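Local coordinates for porin (Rhodobacter capsulatus, PDB 2POR), which forms channels, as a homotrimer of barrels, across the bacterial outer membrane that let small hydrophilic solutes diffuse through passively, at the interface of chains A and B. Coordinates in Å, arbitrary orientation; residue numbers count along the deposited sequence, not the author numbering. Chains: chain A/B, Porin.

The interface of chains A and B. Residues chain A 72, 117-119, 134-135; chain B 21.
B:Phe21, near the start of strand 19-34 in chain B, reaches into chain A between strand 68-73 (A:Met72), the start of strand 118-125 (A:Leu119 with the preceding loop residue A:Pro117) and the end of strand 128-134 (A:Met134). These strands belong to the antiparallel beta-barrels of a Gram-negative porin, and the patch is part of the subunit contact of its homotrimer. CG of B:Phe21 lies anti to its carbonyl carbon (chi1 -63°), and CB of B:Phe21 packs against SD of A:Met72 and CG of A:Pro117, each 3.9 Å away. A:Met72 runs out extended and then bends at chi3 (-72°), which brings its methyl CE over one face of the ring at its root, 4.1 Å from CG of B:Phe21. Farther along, CB of A:Leu119 covers the same face, 3.7 Å from CE2 of B:Phe21. CG of A:Met134 instead meets the ring at its tip, beyond CZ of B:Phe21 at 4.0 Å. Both of these side chains cross the phenylalanine at about a right angle. Two backbone carbonyl oxygens approach the ring edge in plane, where the slightly positive ring hydrogens probably suit them. O of A:Pro117 lies 3.5 Å from CD2 of B:Phe21. O of A:Met134 lies 3.6 Å from CE2 of B:Phe21. An alanine in place of B:Phe21 would probably leave a gap beneath A:Met72 and A:Leu119, which cover one face of the ring, and deprive both carbonyl oxygens of the aromatic edge they face.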
# COMPACT_ATOMS: atom_id res chain seq x y z
N MET A 72 19.08 5.40 7.79
CA MET A 72 18.41 6.63 7.39
C MET A 72 16.98 6.25 7.09
O MET A 72 16.75 5.18 6.50
CB MET A 72 19.08 7.17 6.16
CG MET A 72 18.57 8.57 5.77
SD MET A 72 19.47 9.30 4.41
CE MET A 72 20.98 9.66 5.23
N PRO A 117 13.78 11.94 5.60
CA PRO A 117 14.28 10.93 6.52
C PRO A 117 15.16 11.54 7.61
O PRO A 117 15.72 12.63 7.41
CB PRO A 117 15.00 9.97 5.58
CG PRO A 117 15.59 10.88 4.53
CD PRO A 117 14.45 11.87 4.30
N VAL A 118 15.33 10.87 8.77
CA VAL A 118 16.32 11.29 9.77
C VAL A 118 17.45 10.22 9.80
O VAL A 118 17.33 9.15 9.19
CB VAL A 118 15.64 11.47 11.21
CG1 VAL A 118 14.62 12.64 10.97
CG2 VAL A 118 14.86 10.29 11.82
N LEU A 119 18.55 10.49 10.50
CA LEU A 119 19.75 9.66 10.54
C LEU A 119 20.05 9.06 11.91
O LEU A 119 19.92 9.75 12.93
CB LEU A 119 20.88 10.53 10.08
CG LEU A 119 22.19 9.87 9.91
CD1 LEU A 119 22.16 9.12 8.61
CD2 LEU A 119 23.28 10.88 9.87
N MET A 134 20.40 12.81 14.05
CA MET A 134 20.09 14.20 13.71
C MET A 134 19.14 14.25 12.53
O MET A 134 19.04 13.26 11.80
CB MET A 134 21.37 14.93 13.36
CG MET A 134 21.98 14.45 12.05
SD MET A 134 23.49 15.32 11.58
CE MET A 134 22.85 16.94 11.26
N SER A 135 18.40 15.35 12.35
CA SER A 135 17.58 15.52 11.17
C SER A 135 18.38 16.52 10.36
O SER A 135 19.38 17.05 10.84
CB SER A 135 16.19 16.06 11.54
OG SER A 135 16.25 17.29 12.27
N PHE B 21 19.07 15.11 3.39
CA PHE B 21 19.12 13.64 3.42
C PHE B 21 18.07 13.14 2.43
O PHE B 21 16.99 13.73 2.33
CB PHE B 21 18.78 13.09 4.82
CG PHE B 21 19.70 13.44 6.00
CD1 PHE B 21 21.02 13.80 5.81
CD2 PHE B 21 19.15 13.39 7.27
CE1 PHE B 21 21.77 14.10 6.92
CE2 PHE B 21 19.92 13.70 8.36
CZ PHE B 21 21.23 14.05 8.18